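Local coordinates for amidohydrolase (Pseudomonas aeruginosa, PDB 2I5G), which is an amidohydrolase of the membrane dipeptidase (peptidase M19) family and probably hydrolyses dipeptides with the help of bound metal, at the interface of chains A and B. Coordinates in Å, arbitrary orientation; residue numbers count along the deposited sequence, not the author numbering. Chains: chain A/B, amidohydrolase.

The interface of chains A and B. Residues chain A 100-102, 125, 140; chain B 265-266, 268-269.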
ATOM      1  N   ASP A 100       6.074   5.836   0.609  1.00 10.65           N
ATOM      2  CA  ASP A 100       5.886   5.787   2.059  1.00 10.01           C
ATOM      3  C   ASP A 100       6.511   6.985   2.754  1.00  9.78           C
ATOM      4  O   ASP A 100       6.740   6.975   3.960  1.00  9.75           O
ATOM      5  CB  ASP A 100       6.480   4.508   2.635  1.00 11.49           C
ATOM      6  CG  ASP A 100       7.968   4.410   2.411  1.00 13.14           C
ATOM      7  OD1 ASP A 100       8.609   3.551   3.052  1.00 13.68           O
ATOM      8  OD2 ASP A 100       8.494   5.188   1.586  1.00 15.46           O
ATOM      9  N   GLN A 101       6.775   8.030   1.987  1.00  8.46           N
ATOM     10  CA  GLN A 101       7.377   9.224   2.542  1.00  7.93           C
ATOM     11  C   GLN A 101       6.368  10.353   2.622  1.00  8.11           C
ATOM     12  O   GLN A 101       5.742  10.694   1.624  1.00  9.60           O
ATOM     13  CB  GLN A 101       8.556   9.643   1.670  1.00 11.11           C
ATOM     14  CG  GLN A 101       9.544   8.525   1.451  1.00  8.42           C
ATOM     15  CD  GLN A 101      10.071   7.981   2.754  1.00  9.88           C
ATOM     16  OE1 GLN A 101      10.661   8.710   3.553  1.00 11.93           O
ATOM     17  NE2 GLN A 101       9.857   6.695   2.986  1.00  9.81           N
ATOM     18  N   ILE A 102       6.216  10.927   3.811  1.00  6.33           N
ATOM     19  CA  ILE A 102       5.293  12.037   4.019  1.00  7.73           C
ATOM     20  C   ILE A 102       6.016  13.297   3.555  1.00  7.34           C
ATOM     21  O   ILE A 102       5.407  14.354   3.363  1.00  7.25           O
ATOM     22  CB  ILE A 102       4.908  12.183   5.518  1.00 15.76           C
ATOM     23  CG1 ILE A 102       4.255  10.889   6.018  1.00 16.81           C
ATOM     24  CG2 ILE A 102       3.934  13.347   5.707  1.00 15.48           C
ATOM     25  CD1 ILE A 102       3.914  10.905   7.506  1.00 17.02           C
ATOM     26  N   LEU A 125      -1.585   2.762   0.201  1.00 12.54           N
ATOM     27  CA  LEU A 125      -0.929   2.700   1.500  1.00 10.59           C
ATOM     28  C   LEU A 125      -1.774   3.629   2.375  1.00 10.42           C
ATOM     29  O   LEU A 125      -1.727   3.548   3.601  1.00 10.06           O
ATOM     30  CB  LEU A 125       0.511   3.239   1.464  1.00  3.52           C
ATOM     31  CG  LEU A 125       1.652   2.417   0.865  1.00  3.39           C
ATOM     32  CD1 LEU A 125       2.956   3.162   1.070  1.00  2.71           C
ATOM     33  CD2 LEU A 125       1.723   1.054   1.514  1.00  2.30           C
ATOM     34  N   PHE A 140      -1.501   5.762   8.132  1.00  8.67           N
ATOM     35  CA  PHE A 140      -0.564   6.507   7.299  1.00  7.68           C
ATOM     36  C   PHE A 140      -1.324   7.527   6.450  1.00  8.34           C
ATOM     37  O   PHE A 140      -0.846   8.640   6.207  1.00  7.88           O
ATOM     38  CB  PHE A 140       0.206   5.547   6.400  1.00  3.15           C
ATOM     39  CG  PHE A 140       1.303   6.198   5.612  1.00  3.57           C
ATOM     40  CD1 PHE A 140       2.409   6.745   6.253  1.00  4.99           C
ATOM     41  CD2 PHE A 140       1.241   6.253   4.223  1.00  4.20           C
ATOM     42  CE1 PHE A 140       3.443   7.339   5.519  1.00  5.35           C
ATOM     43  CE2 PHE A 140       2.273   6.846   3.479  1.00  4.21           C
ATOM     44  CZ  PHE A 140       3.372   7.387   4.131  1.00  4.49           C
TER
ATOM     45  N   ASP B 265       5.623   3.944  12.230  1.00 14.77           N
ATOM     46  CA  ASP B 265       5.173   3.522  10.911  1.00 13.77           C
ATOM     47  C   ASP B 265       6.151   3.901   9.811  1.00 11.38           C
ATOM     48  O   ASP B 265       6.758   4.970   9.845  1.00 11.31           O
ATOM     49  CB  ASP B 265       3.784   4.085  10.587  1.00 12.00           C
ATOM     50  CG  ASP B 265       3.189   3.461   9.328  1.00 13.34           C
ATOM     51  OD1 ASP B 265       3.200   2.212   9.233  1.00 13.55           O
ATOM     52  OD2 ASP B 265       2.717   4.201   8.437  1.00 13.02           O
ATOM     53  N   LYS B 266       6.302   3.004   8.842  1.00  5.59           N
ATOM     54  CA  LYS B 266       7.206   3.231   7.729  1.00  6.17           C
ATOM     55  C   LYS B 266       8.623   3.444   8.261  1.00  7.62           C
ATOM     56  O   LYS B 266       9.524   3.828   7.515  1.00  6.84           O
ATOM     57  CB  LYS B 266       6.758   4.460   6.935  1.00  1.14           C
ATOM     58  CG  LYS B 266       5.333   4.383   6.406  1.00  1.14           C
ATOM     59  CD  LYS B 266       5.201   3.351   5.313  1.00  1.14           C
ATOM     60  CE  LYS B 266       3.757   3.189   4.867  1.00  1.14           C
ATOM     61  NZ  LYS B 266       2.896   2.558   5.912  1.00  2.17           N
ATOM     62  N   TYR B 268       9.517   5.712  10.610  1.00 10.66           N
ATOM     63  CA  TYR B 268       9.827   7.077  11.056  1.00 11.09           C
ATOM     64  C   TYR B 268       8.619   7.943  11.416  1.00 11.00           C
ATOM     65  O   TYR B 268       8.767   8.973  12.074  1.00 10.56           O
ATOM     66  CB  TYR B 268      10.600   7.802   9.956  1.00  6.14           C
ATOM     67  CG  TYR B 268       9.725   8.131   8.765  1.00  4.90           C
ATOM     68  CD1 TYR B 268       8.956   9.289   8.738  1.00  2.72           C
ATOM     69  CD2 TYR B 268       9.612   7.243   7.693  1.00  5.54           C
ATOM     70  CE1 TYR B 268       8.092   9.554   7.679  1.00  3.53           C
ATOM     71  CE2 TYR B 268       8.755   7.496   6.634  1.00  4.38           C
ATOM     72  CZ  TYR B 268       7.995   8.652   6.635  1.00  5.25           C
ATOM     73  OH  TYR B 268       7.114   8.888   5.603  1.00  6.70           O
ATOM     74  N   ALA B 269       7.435   7.533  10.972  1.00 12.64           N
ATOM     75  CA  ALA B 269       6.209   8.294  11.201  1.00 13.01           C
ATOM     76  C   ALA B 269       5.659   8.270  12.628  1.00 13.26           C
ATOM     77  O   ALA B 269       6.365   8.593  13.578  1.00 14.80           O
ATOM     78  CB  ALA B 269       5.133   7.837  10.207  1.00 10.23           C
TER
HETATM   79  O   HOH W   1      10.669   4.009   4.953  1.00 23.29           O
HETATM   80  O   HOH W   2       0.244   2.407   5.406  1.00 25.20           O
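The ring of A:Phe140, near the start of helix 139-151, receives the aliphatic chain of B:Lys266 on one face, and a flat aromatic surface suits such a run of methylenes: B:Lys266 CE lies over the ring centre, 3.9 Å from the centroid, in a CH-pi contact, while CG reaches the CE1 rim. The hydroxyl of B:Tyr268 lies at the edge of this ring, in its plane. The tyrosine ring itself carries B:Asp265 O and the methyl of B:Ala269 on one face, both offset toward the rim, and meets the backbone carbonyl of A:Asp100 at its edge. On the opposite face the amide of A:Gln101 sits obliquely over the CE2 rim, the planes 42° apart, with A:Gln101 OE1 3.8 Å from B:Tyr268 CE2.

A tyrosine suits this place because its phenol oxygen can give and accept at once. B:Tyr268 OH donates a hydrogen bond to A:Asp100 O at 2.5 Å, tilted slightly from the carbonyl plane. It accepts another from A:Ile102 N at 2.9 Å, so it bridges two backbone groups either side of A:Gln101. The amide NE2 of A:Gln101 donates a hydrogen bond to A:Asp100 OD2 from above the carboxylate plane.

Lysine offers a long apolar stem with a charged end. Bends of B:Lys266 at chi2 (-69°) and chi4 (-69°) lay the stem across A:Phe140 and turn NZ back to B:Asp265, whose OD2 it meets at 3.0 Å on the syn side in a salt bridge within chain B. That carboxylate, steeply inclined to the phenylalanine ring, also touches its rim and should partly offset the lysine charge. The branched end of A:Leu125 supplies a methyl, CD1, that meets B:Lys266 CE at 3.9 Å.

The two subunits are identical and a two-fold axis relates them, so the contact has its twin with the chains exchanged, although the structure alone does not show that the dimer is biological. Water joins the chains as well: water 1 links A:Asp100 OD1 to B:Lys266 O, and water 2, bound to A:Leu125 O, lies 2.7 Å from B:Lys266 NZ.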